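BRO1 protein (Saccharomyces cerevisiae, PDB 1ZB1) sorts cargo proteins into the intralumenal vesicles of multivesicular bodies and recruits the DOA4 deubiquitinase to endosomes, the chain here being its Bro1 domain. Local coordinates at residues A188-L193 with D342-P347; L214-C219 with I338-A343; D144-I149 with V195-N200; I132-A137 with T153-C158. All coordinates share one frame; numbering follows the deposited sequence.

Interaction 1: residues A188-L193 with D342-P347; sequences AEAQEL and DAIKSP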
loop_
_atom_site.group_PDB
_atom_site.type_symbol
_atom_site.label_atom_id
_atom_site.label_comp_id
_atom_site.label_asym_id
_atom_site.label_seq_id
_atom_site.Cartn_x
_atom_site.Cartn_y
_atom_site.Cartn_z
ATOM N N ALA A 188 -2.991 2.290 5.758
ATOM C CA ALA A 188 -3.561 3.569 6.164
ATOM C C ALA A 188 -4.551 4.099 5.126
ATOM O O ALA A 188 -5.637 4.553 5.484
ATOM C CB ALA A 188 -2.448 4.600 6.402
ATOM N N GLU A 189 -4.177 4.036 3.847
ATOM C CA GLU A 189 -5.047 4.529 2.780
ATOM C C GLU A 189 -6.317 3.696 2.645
ATOM O O GLU A 189 -7.394 4.237 2.380
ATOM C CB GLU A 189 -4.304 4.571 1.439
ATOM C CG GLU A 189 -3.145 5.566 1.405
ATOM C CD GLU A 189 -2.512 5.695 0.033
ATOM O OE1 GLU A 189 -2.555 4.714 -0.739
ATOM O OE2 GLU A 189 -1.959 6.775 -0.274
ATOM N N ALA A 190 -6.198 2.382 2.822
ATOM C CA ALA A 190 -7.369 1.515 2.733
ATOM C C ALA A 190 -8.377 1.909 3.825
ATOM O O ALA A 190 -9.569 2.066 3.553
ATOM C CB ALA A 190 -6.957 0.050 2.890
ATOM N N GLN A 191 -7.886 2.069 5.051
ATOM C CA GLN A 191 -8.724 2.462 6.192
ATOM C C GLN A 191 -9.352 3.829 5.908
ATOM O O GLN A 191 -10.544 4.039 6.131
ATOM C CB GLN A 191 -7.874 2.537 7.469
ATOM C CG GLN A 191 -8.610 3.007 8.743
ATOM C CD GLN A 191 -9.635 1.999 9.249
ATOM O OE1 GLN A 191 -9.533 0.807 8.972
ATOM N NE2 GLN A 191 -10.621 2.477 10.012
ATOM N N GLU A 192 -8.538 4.755 5.410
ATOM C CA GLU A 192 -9.016 6.095 5.090
ATOM C C GLU A 192 -10.176 6.055 4.090
ATOM O O GLU A 192 -11.186 6.742 4.272
ATOM C CB GLU A 192 -7.864 6.941 4.539
ATOM C CG GLU A 192 -8.291 8.267 3.940
ATOM C CD GLU A 192 -7.111 9.118 3.501
ATOM O OE1 GLU A 192 -6.087 8.552 3.061
ATOM O OE2 GLU A 192 -7.217 10.357 3.580
ATOM N N LEU A 193 -10.041 5.254 3.037
ATOM C CA LEU A 193 -11.103 5.146 2.036
ATOM C C LEU A 193 -12.370 4.534 2.643
ATOM O O LEU A 193 -13.487 4.844 2.218
ATOM C CB LEU A 193 -10.626 4.306 0.846
ATOM C CG LEU A 193 -10.292 5.038 -0.465
ATOM C CD1 LEU A 193 -9.640 6.379 -0.190
ATOM C CD2 LEU A 193 -9.395 4.162 -1.323
ATOM N N ASP A 342 -9.959 -0.798 13.510
ATOM C CA ASP A 342 -9.263 -1.107 12.254
ATOM C C ASP A 342 -10.183 -1.995 11.410
ATOM O O ASP A 342 -10.446 -3.138 11.780
ATOM C CB ASP A 342 -7.970 -1.866 12.564
ATOM C CG ASP A 342 -7.044 -1.982 11.362
ATOM O OD1 ASP A 342 -7.525 -1.943 10.210
ATOM O OD2 ASP A 342 -5.827 -2.124 11.579
ATOM N N ALA A 343 -10.655 -1.486 10.275
ATOM C CA ALA A 343 -11.570 -2.245 9.420
ATOM C C ALA A 343 -10.923 -3.054 8.289
ATOM O O ALA A 343 -11.623 -3.723 7.528
ATOM C CB ALA A 343 -12.612 -1.301 8.827
ATOM N N ILE A 344 -9.602 -2.999 8.177
ATOM C CA ILE A 344 -8.913 -3.708 7.106
ATOM C C ILE A 344 -8.296 -5.040 7.524
ATOM O O ILE A 344 -7.391 -5.091 8.358
ATOM C CB ILE A 344 -7.813 -2.806 6.460
ATOM C CG1 ILE A 344 -8.464 -1.699 5.624
ATOM C CG2 ILE A 344 -6.913 -3.630 5.543
ATOM C CD1 ILE A 344 -9.331 -0.767 6.395
ATOM N N LYS A 345 -8.798 -6.114 6.930
ATOM C CA LYS A 345 -8.301 -7.457 7.205
ATOM C C LYS A 345 -7.541 -7.921 5.968
ATOM O O LYS A 345 -8.146 -8.231 4.943
ATOM C CB LYS A 345 -9.468 -8.408 7.485
ATOM C CG LYS A 345 -10.336 -8.006 8.672
ATOM C CD LYS A 345 -11.489 -8.985 8.866
ATOM C CE LYS A 345 -12.370 -8.592 10.047
ATOM N NZ LYS A 345 -13.469 -9.578 10.267
ATOM N N SER A 346 -6.219 -7.970 6.064
ATOM C CA SER A 346 -5.408 -8.372 4.925
ATOM C C SER A 346 -5.273 -9.879 4.767
ATOM O O SER A 346 -5.030 -10.603 5.735
ATOM C CB SER A 346 -4.012 -7.759 5.019
ATOM O OG SER A 346 -3.227 -8.433 5.988
ATOM N N PRO A 347 -5.437 -10.371 3.533
ATOM C CA PRO A 347 -5.326 -11.799 3.237
ATOM C C PRO A 347 -3.836 -12.108 3.147
ATOM O O PRO A 347 -3.018 -11.191 3.132
ATOM C CB PRO A 347 -6.031 -11.912 1.896
ATOM C CG PRO A 347 -5.618 -10.643 1.223
ATOM C CD PRO A 347 -5.784 -9.610 2.318
#
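The irregular chain of 342-347 runs past a turn of helix 188-193, coming nearest where the CA atoms of Gln191 and Ile344 lie 6.2 Å apart. Gln191 carries the polar half of the contact. Its CG is anti to the backbone N (chi1 177°) and the chain bends at chi2 (69°), which brings the amide end up to the loop. There OE1 accepts from Ala343 N at 2.9 Å, with an N-H...O angle of 159°, in the carbonyl plane and on a lone pair. The other end of the same amide, NE2, bonds to Leu214 O, so both ends are held and the flip of the amide is fixed. In the elongated helical Bro1 domain, this stitches the long connection before helix 349-371 to helix 176-198. Asp342 shapes that connection through an Asx turn: the anti lone pair of its OD1 takes Ile344 N at 3.1 Å, and OD1 also bonds to His187 NE2. Beyond this turn the Ile344 side chain points at the helix. Its CG1 rests on Ala190 CB at 3.6 Å, while CD1 tucks against Gln191, 3.3 Å from CA and 3.0 Å from OE1, a tight fit beside the buried amide oxygen.

Interaction 2: residues L214-C219 with I338-A343; sequences LSRATC and IKALDA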
loop_
_atom_site.group_PDB
_atom_site.type_symbol
_atom_site.label_atom_id
_atom_site.label_comp_id
_atom_site.label_asym_id
_atom_site.label_seq_id
_atom_site.Cartn_x
_atom_site.Cartn_y
_atom_site.Cartn_z
ATOM N N LEU A 214 -13.491 4.649 13.677
ATOM C CA LEU A 214 -12.804 4.376 12.417
ATOM C C LEU A 214 -11.812 5.485 12.087
ATOM O O LEU A 214 -10.743 5.229 11.530
ATOM C CB LEU A 214 -13.819 4.240 11.279
ATOM C CG LEU A 214 -14.738 3.017 11.349
ATOM C CD1 LEU A 214 -15.837 3.137 10.318
ATOM C CD2 LEU A 214 -13.917 1.756 11.133
ATOM N N SER A 215 -12.179 6.719 12.431
ATOM C CA SER A 215 -11.320 7.866 12.184
ATOM C C SER A 215 -10.094 7.784 13.072
ATOM O O SER A 215 -8.994 8.110 12.642
ATOM C CB SER A 215 -12.069 9.171 12.462
ATOM O OG SER A 215 -13.038 9.420 11.462
ATOM N N ARG A 216 -10.280 7.342 14.310
ATOM C CA ARG A 216 -9.154 7.234 15.220
ATOM C C ARG A 216 -8.155 6.228 14.671
ATOM O O ARG A 216 -6.946 6.439 14.746
ATOM C CB ARG A 216 -9.606 6.798 16.613
ATOM C CG ARG A 216 -8.473 6.817 17.623
ATOM C CD ARG A 216 -7.903 8.227 17.766
ATOM N NE ARG A 216 -6.550 8.241 18.315
ATOM C CZ ARG A 216 -6.217 7.773 19.514
ATOM N NH1 ARG A 216 -7.142 7.244 20.308
ATOM N NH2 ARG A 216 -4.955 7.833 19.919
ATOM N N ALA A 217 -8.665 5.136 14.115
ATOM C CA ALA A 217 -7.795 4.111 13.555
ATOM C C ALA A 217 -6.999 4.675 12.374
ATOM O O ALA A 217 -5.814 4.377 12.222
ATOM C CB ALA A 217 -8.621 2.896 13.121
ATOM N N THR A 218 -7.648 5.494 11.548
ATOM C CA THR A 218 -6.981 6.101 10.393
ATOM C C THR A 218 -5.802 6.941 10.880
ATOM O O THR A 218 -4.704 6.898 10.311
ATOM C CB THR A 218 -7.947 6.996 9.595
ATOM O OG1 THR A 218 -9.084 6.224 9.187
ATOM C CG2 THR A 218 -7.257 7.556 8.351
ATOM N N CYS A 219 -6.038 7.693 11.950
ATOM C CA CYS A 219 -5.007 8.528 12.547
ATOM C C CYS A 219 -3.839 7.664 13.015
ATOM O O CYS A 219 -2.688 7.927 12.666
ATOM C CB CYS A 219 -5.578 9.312 13.736
ATOM S SG CYS A 219 -4.307 10.010 14.818
ATOM N N ILE A 338 -11.612 7.288 23.122
ATOM C CA ILE A 338 -12.053 6.861 21.799
ATOM C C ILE A 338 -11.274 5.603 21.440
ATOM O O ILE A 338 -10.052 5.639 21.311
ATOM C CB ILE A 338 -11.772 7.936 20.731
ATOM C CG1 ILE A 338 -12.427 9.258 21.138
ATOM C CG2 ILE A 338 -12.313 7.478 19.383
ATOM C CD1 ILE A 338 -12.165 10.400 20.172
ATOM N N LYS A 339 -11.991 4.497 21.278
ATOM C CA LYS A 339 -11.378 3.212 20.957
ATOM C C LYS A 339 -11.332 2.943 19.452
ATOM O O LYS A 339 -12.353 2.665 18.821
ATOM C CB LYS A 339 -12.150 2.108 21.675
ATOM C CG LYS A 339 -12.323 2.387 23.162
ATOM C CD LYS A 339 -13.417 1.533 23.774
ATOM C CE LYS A 339 -13.698 1.954 25.209
ATOM N NZ LYS A 339 -14.848 1.210 25.798
ATOM N N ALA A 340 -10.130 3.020 18.890
ATOM C CA ALA A 340 -9.910 2.814 17.460
ATOM C C ALA A 340 -10.441 1.489 16.914
ATOM O O ALA A 340 -10.382 0.457 17.584
ATOM C CB ALA A 340 -8.421 2.940 17.147
ATOM N N LEU A 341 -10.955 1.534 15.688
ATOM C CA LEU A 341 -11.484 0.349 15.022
ATOM C C LEU A 341 -10.846 0.188 13.637
ATOM O O LEU A 341 -11.150 0.946 12.715
ATOM C CB LEU A 341 -13.004 0.453 14.875
ATOM C CG LEU A 341 -13.687 -0.737 14.190
ATOM C CD1 LEU A 341 -13.507 -1.978 15.041
ATOM C CD2 LEU A 341 -15.166 -0.448 13.977
ATOM N N ASP A 342 -9.959 -0.798 13.510
ATOM C CA ASP A 342 -9.263 -1.107 12.254
ATOM C C ASP A 342 -10.183 -1.995 11.410
ATOM O O ASP A 342 -10.446 -3.138 11.780
ATOM C CB ASP A 342 -7.970 -1.866 12.564
ATOM C CG ASP A 342 -7.044 -1.982 11.362
ATOM O OD1 ASP A 342 -7.525 -1.943 10.210
ATOM O OD2 ASP A 342 -5.827 -2.124 11.579
ATOM N N ALA A 343 -10.655 -1.486 10.275
ATOM C CA ALA A 343 -11.570 -2.245 9.420
ATOM C C ALA A 343 -10.923 -3.054 8.289
ATOM O O ALA A 343 -11.623 -3.723 7.528
ATOM C CB ALA A 343 -12.612 -1.301 8.827
#
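Within the helical Bro1 domain, the extended connection between helices 303-322 and 349-371 drapes over helix 208-230, and here residues 338-343 lie along one of its turns. The fit is tightest at Ala217, whose CA comes within 4.6 Å of the CA of Ala340. With no side chain beyond CB, Ala217 lets the loop backbone settle directly on the helix: its CB is 3.2 Å from Leu341 O. The methyl of Ala340 lies against the helix backbone in return, 3.8 Å from Ala217 N. Leu214 closes one end of this seam. Its CB points away from the loop, but the branch returns through CD2, which meets Leu341 O at 3.3 Å and also touches the CB of Ala343. The Leu341 and Leu214 side chains run alongside each other in the same direction, their CD2 atoms 3.8 Å apart. The outward side of Ala340 and Leu341 is open to solvent. Contact is thinner at the other end, where the partly exposed Arg216 packs mainly through its aliphatic stem. CG, anti to the backbone N (chi1 -174°), lies 3.9 Å from Ala340 CB, and Arg216 CB meets CG2 of the buried Ile338. The bend at chi2 (61°) then turns the rest of the chain, and the guanidinium edge faces the Ile338 carbonyl near its own plane, with NH1 3.5 Å from O.

Interaction 3: residues D144-I149 with V195-N200; sequences DYKNSI and VLKLLN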
loop_
_atom_site.group_PDB
_atom_site.type_symbol
_atom_site.label_atom_id
_atom_site.label_comp_id
_atom_site.label_asym_id
_atom_site.label_seq_id
_atom_site.Cartn_x
_atom_site.Cartn_y
_atom_site.Cartn_z
ATOM N N ASP A 144 -17.810 3.267 -5.497
ATOM C CA ASP A 144 -18.107 3.539 -4.093
ATOM C C ASP A 144 -16.949 3.164 -3.170
ATOM O O ASP A 144 -17.159 2.841 -1.998
ATOM C CB ASP A 144 -19.358 2.767 -3.670
ATOM C CG ASP A 144 -19.126 1.271 -3.625
ATOM O OD1 ASP A 144 -18.672 0.709 -4.643
ATOM O OD2 ASP A 144 -19.396 0.659 -2.571
ATOM N N TYR A 145 -15.733 3.201 -3.708
ATOM C CA TYR A 145 -14.526 2.880 -2.946
ATOM C C TYR A 145 -14.342 1.393 -2.667
ATOM O O TYR A 145 -13.254 0.964 -2.298
ATOM C CB TYR A 145 -14.514 3.650 -1.619
ATOM C CG TYR A 145 -14.336 5.145 -1.779
ATOM C CD1 TYR A 145 -14.774 6.026 -0.792
ATOM C CD2 TYR A 145 -13.728 5.680 -2.914
ATOM C CE1 TYR A 145 -14.615 7.407 -0.934
ATOM C CE2 TYR A 145 -13.564 7.058 -3.065
ATOM C CZ TYR A 145 -14.010 7.912 -2.071
ATOM O OH TYR A 145 -13.855 9.270 -2.216
ATOM N N LYS A 146 -15.402 0.610 -2.846
ATOM C CA LYS A 146 -15.339 -0.830 -2.601
ATOM C C LYS A 146 -14.134 -1.506 -3.275
ATOM O O LYS A 146 -13.338 -2.187 -2.615
ATOM C CB LYS A 146 -16.637 -1.492 -3.078
ATOM C CG LYS A 146 -16.642 -3.009 -2.976
ATOM C CD LYS A 146 -17.896 -3.617 -3.604
ATOM C CE LYS A 146 -19.140 -3.380 -2.756
ATOM N NZ LYS A 146 -19.469 -1.939 -2.566
ATOM N N ASN A 147 -14.008 -1.316 -4.583
ATOM C CA ASN A 147 -12.916 -1.918 -5.346
ATOM C C ASN A 147 -11.546 -1.374 -4.936
ATOM O O ASN A 147 -10.588 -2.132 -4.778
ATOM C CB ASN A 147 -13.119 -1.673 -6.842
ATOM C CG ASN A 147 -11.995 -2.252 -7.679
ATOM O OD1 ASN A 147 -12.011 -3.433 -8.026
ATOM N ND2 ASN A 147 -10.997 -1.427 -7.987
ATOM N N SER A 148 -11.458 -0.060 -4.781
ATOM C CA SER A 148 -10.203 0.576 -4.395
ATOM C C SER A 148 -9.720 0.095 -3.035
ATOM O O SER A 148 -8.524 -0.085 -2.825
ATOM C CB SER A 148 -10.369 2.095 -4.376
ATOM O OG SER A 148 -10.645 2.572 -5.678
ATOM N N ILE A 149 -10.653 -0.105 -2.107
ATOM C CA ILE A 149 -10.299 -0.575 -0.771
ATOM C C ILE A 149 -9.730 -1.992 -0.864
ATOM O O ILE A 149 -8.687 -2.303 -0.271
ATOM C CB ILE A 149 -11.539 -0.568 0.174
ATOM C CG1 ILE A 149 -11.919 0.876 0.514
ATOM C CG2 ILE A 149 -11.239 -1.350 1.456
ATOM C CD1 ILE A 149 -13.143 1.005 1.406
ATOM N N VAL A 195 -13.444 5.012 5.717
ATOM C CA VAL A 195 -14.095 6.104 6.438
ATOM C C VAL A 195 -14.863 6.980 5.446
ATOM O O VAL A 195 -16.042 7.277 5.648
ATOM C CB VAL A 195 -13.065 6.988 7.176
ATOM C CG1 VAL A 195 -13.743 8.240 7.713
ATOM C CG2 VAL A 195 -12.434 6.206 8.318
ATOM N N LEU A 196 -14.187 7.392 4.376
ATOM C CA LEU A 196 -14.810 8.229 3.358
ATOM C C LEU A 196 -16.062 7.573 2.788
ATOM O O LEU A 196 -17.034 8.254 2.452
ATOM C CB LEU A 196 -13.820 8.525 2.226
ATOM C CG LEU A 196 -12.910 9.746 2.392
ATOM C CD1 LEU A 196 -12.199 9.691 3.719
ATOM C CD2 LEU A 196 -11.900 9.793 1.249
ATOM N N LYS A 197 -16.035 6.249 2.680
ATOM C CA LYS A 197 -17.178 5.512 2.156
ATOM C C LYS A 197 -18.409 5.659 3.052
ATOM O O LYS A 197 -19.488 5.999 2.573
ATOM C CB LYS A 197 -16.834 4.030 2.004
ATOM C CG LYS A 197 -18.008 3.172 1.558
ATOM C CD LYS A 197 -17.623 1.706 1.453
ATOM C CE LYS A 197 -18.837 0.845 1.132
ATOM N NZ LYS A 197 -19.537 1.317 -0.096
ATOM N N LEU A 198 -18.248 5.402 4.346
ATOM C CA LEU A 198 -19.372 5.508 5.272
ATOM C C LEU A 198 -19.940 6.920 5.321
ATOM O O LEU A 198 -21.132 7.108 5.569
ATOM C CB LEU A 198 -18.963 5.073 6.682
ATOM C CG LEU A 198 -18.535 3.615 6.876
ATOM C CD1 LEU A 198 -18.555 3.296 8.357
ATOM C CD2 LEU A 198 -19.472 2.672 6.132
ATOM N N LEU A 199 -19.086 7.910 5.083
ATOM C CA LEU A 199 -19.513 9.303 5.091
ATOM C C LEU A 199 -20.335 9.633 3.848
ATOM O O LEU A 199 -20.902 10.719 3.742
ATOM C CB LEU A 199 -18.295 10.229 5.186
ATOM C CG LEU A 199 -17.764 10.520 6.597
ATOM C CD1 LEU A 199 -17.628 9.233 7.396
ATOM C CD2 LEU A 199 -16.428 11.235 6.495
ATOM N N ASN A 200 -20.392 8.692 2.909
ATOM C CA ASN A 200 -21.171 8.872 1.687
ATOM C C ASN A 200 -22.518 8.178 1.849
ATOM O O ASN A 200 -23.432 8.374 1.050
ATOM C CB ASN A 200 -20.442 8.285 0.474
ATOM C CG ASN A 200 -19.299 9.159 0.000
ATOM O OD1 ASN A 200 -19.451 10.372 -0.147
ATOM N ND2 ASN A 200 -18.150 8.545 -0.253
#
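Asp144 OD2 is gripped by two lysine ammonium groups, Lys197 NZ across the contact and Lys146 NZ from its own segment, each 2.6 Å from it. Lys197 delivers its bond to the anti lone pair of OD2. Its CG is anti to the backbone N, and the chain runs extended until chi4 (55°) turns NZ in toward the acid, with CG and CD passing 3.7 Å from Asp144 O. That carbonyl also takes a weak hydrogen bond from the same NZ. The two ammonium groups stand 4.1 Å apart; the shared carboxylate would offset their repulsion, and they in turn probably favour its ionised form. Asp144 reaches this position with CG in the crowded place between backbone N and carbonyl carbon (chi1 69°). Beside the salt bridges the buried Tyr145 packs against the helix end. Its ring edge lies toward the backbone at Lys197 N, while CE1 is 3.4 Å from Leu196 CB. The Asn200 side chain crosses that of Tyr145 at about a right angle, its ND2 3.8 Å from CE1. Pro8 touches both Tyr145 and Leu196, adding the N-terminal segment to the packing. Tyr145 itself occupies the N-cap position of helix 146-165, with a positive phi (74°). The start of one helix is thus tied to the last turns of the next, helix 176-198, by a partly buried salt-bridge network between consecutive helices of the Bro1 domain.

Interaction 4: residues I132-A137 with T153-C158; sequences IFTQIA and TKAFSC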
loop_
_atom_site.group_PDB
_atom_site.type_symbol
_atom_site.label_atom_id
_atom_site.label_comp_id
_atom_site.label_asym_id
_atom_site.label_seq_id
_atom_site.Cartn_x
_atom_site.Cartn_y
_atom_site.Cartn_z
ATOM N N ILE A 132 1.224 -2.420 -8.643
ATOM C CA ILE A 132 0.128 -2.507 -9.599
ATOM C C ILE A 132 -1.229 -2.559 -8.885
ATOM O O ILE A 132 -2.215 -2.012 -9.378
ATOM C CB ILE A 132 0.315 -3.719 -10.541
ATOM C CG1 ILE A 132 1.563 -3.492 -11.409
ATOM C CG2 ILE A 132 -0.912 -3.882 -11.445
ATOM C CD1 ILE A 132 1.981 -4.691 -12.238
ATOM N N PHE A 133 -1.291 -3.199 -7.721
ATOM C CA PHE A 133 -2.551 -3.228 -6.989
ATOM C C PHE A 133 -2.938 -1.791 -6.601
ATOM O O PHE A 133 -4.116 -1.446 -6.624
ATOM C CB PHE A 133 -2.455 -4.099 -5.725
ATOM C CG PHE A 133 -2.681 -5.573 -5.971
ATOM C CD1 PHE A 133 -3.841 -6.024 -6.619
ATOM C CD2 PHE A 133 -1.757 -6.514 -5.522
ATOM C CE1 PHE A 133 -4.072 -7.384 -6.810
ATOM C CE2 PHE A 133 -1.978 -7.888 -5.708
ATOM C CZ PHE A 133 -3.138 -8.324 -6.353
ATOM N N THR A 134 -1.964 -0.950 -6.250
ATOM C CA THR A 134 -2.299 0.432 -5.898
ATOM C C THR A 134 -2.722 1.216 -7.143
ATOM O O THR A 134 -3.515 2.159 -7.051
ATOM C CB THR A 134 -1.126 1.181 -5.186
ATOM O OG1 THR A 134 -0.072 1.457 -6.119
ATOM C CG2 THR A 134 -0.581 0.337 -4.032
ATOM N N GLN A 135 -2.213 0.828 -8.309
ATOM C CA GLN A 135 -2.591 1.516 -9.544
ATOM C C GLN A 135 -4.020 1.142 -9.940
ATOM O O GLN A 135 -4.763 1.970 -10.475
ATOM C CB GLN A 135 -1.613 1.173 -10.670
ATOM C CG GLN A 135 -0.175 1.603 -10.367
ATOM C CD GLN A 135 0.800 1.256 -11.476
ATOM O OE1 GLN A 135 0.717 0.189 -12.080
ATOM N NE2 GLN A 135 1.750 2.153 -11.733
ATOM N N ILE A 136 -4.408 -0.100 -9.664
ATOM C CA ILE A 136 -5.760 -0.544 -9.979
ATOM C C ILE A 136 -6.718 0.227 -9.065
ATOM O O ILE A 136 -7.768 0.690 -9.506
ATOM C CB ILE A 136 -5.917 -2.082 -9.764
ATOM C CG1 ILE A 136 -5.043 -2.840 -10.776
ATOM C CG2 ILE A 136 -7.386 -2.497 -9.941
ATOM C CD1 ILE A 136 -4.999 -4.362 -10.563
ATOM N N ALA A 137 -6.336 0.386 -7.798
ATOM C CA ALA A 137 -7.155 1.111 -6.831
ATOM C C ALA A 137 -7.329 2.560 -7.269
ATOM O O ALA A 137 -8.421 3.118 -7.171
ATOM C CB ALA A 137 -6.512 1.066 -5.443
ATOM N N THR A 153 -5.885 -3.148 -0.028
ATOM C CA THR A 153 -5.725 -4.172 0.993
ATOM C C THR A 153 -4.761 -5.241 0.481
ATOM O O THR A 153 -3.888 -5.706 1.223
ATOM C CB THR A 153 -7.096 -4.811 1.358
ATOM O OG1 THR A 153 -7.910 -3.829 2.019
ATOM C CG2 THR A 153 -6.912 -6.012 2.285
ATOM N N LYS A 154 -4.900 -5.622 -0.788
ATOM C CA LYS A 154 -3.997 -6.621 -1.354
ATOM C C LYS A 154 -2.576 -6.058 -1.471
ATOM O O LYS A 154 -1.595 -6.774 -1.233
ATOM C CB LYS A 154 -4.507 -7.100 -2.723
ATOM C CG LYS A 154 -5.728 -8.005 -2.627
ATOM C CD LYS A 154 -6.231 -8.425 -3.994
ATOM C CE LYS A 154 -7.404 -9.382 -3.879
ATOM N NZ LYS A 154 -7.954 -9.739 -5.222
ATOM N N ALA A 155 -2.453 -4.783 -1.830
ATOM C CA ALA A 155 -1.123 -4.174 -1.936
ATOM C C ALA A 155 -0.446 -4.297 -0.574
ATOM O O ALA A 155 0.718 -4.685 -0.482
ATOM C CB ALA A 155 -1.234 -2.701 -2.343
ATOM N N PHE A 156 -1.198 -3.974 0.478
ATOM C CA PHE A 156 -0.721 -4.052 1.857
ATOM C C PHE A 156 -0.153 -5.447 2.123
ATOM O O PHE A 156 0.966 -5.593 2.619
ATOM C CB PHE A 156 -1.895 -3.721 2.804
ATOM C CG PHE A 156 -1.656 -4.050 4.262
ATOM C CD1 PHE A 156 -0.420 -3.836 4.867
ATOM C CD2 PHE A 156 -2.710 -4.524 5.047
ATOM C CE1 PHE A 156 -0.235 -4.090 6.230
ATOM C CE2 PHE A 156 -2.541 -4.780 6.414
ATOM C CZ PHE A 156 -1.299 -4.561 7.004
ATOM N N SER A 157 -0.920 -6.470 1.769
ATOM C CA SER A 157 -0.494 -7.847 1.962
ATOM C C SER A 157 0.816 -8.180 1.222
ATOM O O SER A 157 1.691 -8.845 1.776
ATOM C CB SER A 157 -1.615 -8.791 1.510
ATOM O OG SER A 157 -1.237 -10.143 1.667
ATOM N N CYS A 158 0.948 -7.729 -0.024
ATOM C CA CYS A 158 2.159 -7.991 -0.803
ATOM C C CYS A 158 3.416 -7.332 -0.215
ATOM O O CYS A 158 4.466 -7.975 -0.118
ATOM C CB CYS A 158 1.969 -7.529 -2.253
ATOM S SG CYS A 158 0.700 -8.454 -3.169
#
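A helical hairpin in the interior of the Bro1 domain brings residues 132-137 of helix 118-139 against residues 153-158 of the following helix 146-165. The axes of the two segments run nearly antiparallel, at 169°, and approach to 8.4 Å. Phe133 does most of the filling. Its CG is anti to the carbonyl carbon, which sends the ring to helix 146-165, one face toward Lys154 and one edge toward Cys158. Lys154 CB sits almost exactly over the middle of that face, 3.8 Å from the ring centroid and 3° off the normal, a CH-pi contact. The lysine chain, extended beyond CG, then crosses the ring obliquely, and its CD touches Phe133 CE1 at 3.7 Å before the end leads away from the contact. Cys158, one turn further along, approaches the ring at its edge: SG is 3.7 Å from Phe133 CE2, a sulfur-aromatic contact. Ala155 fills the space beside this aromatic. Its CB lies 3.9 Å from Phe133 CB and is met more closely by Thr134 CG2, at 3.5 Å. Thr134 presents this methyl because its OG1 is turned into the crowded position between backbone N and carbonyl carbon (chi1 71°), where it bonds to Val131 O within its own helix. Cys186 of helix 176-198 touches both Thr134 and Ala155, closing this side. Small residues beside a large aromatic, with no charged pair between the two segments, give the close antiparallel packing of an alpha-alpha hairpin.

In the fold
Helix 176-198 serves interactions 1 and 3, and helix 146-165 serves interactions 3 and 4, while interactions 1 and 2 share Asp342 and Ala343 of one long connection. Interactions 1 and 4 are buried, with interaction 4 nearest the centre of the chain; interactions 2 and 3 are only partly buried. Chemistry follows position: apolar and aromatic packing at interaction 4, a buried amide bonded to backbone at interaction 1, methyl-to-backbone packing at interaction 2, and charge pairing at interaction 3. Gln191 NE2 to Leu214 O joins the first two contacts. Ser157 OG to Pro347 O links interaction 4 to interaction 1, and Ser148 OG to Ala137 O links it to interaction 3.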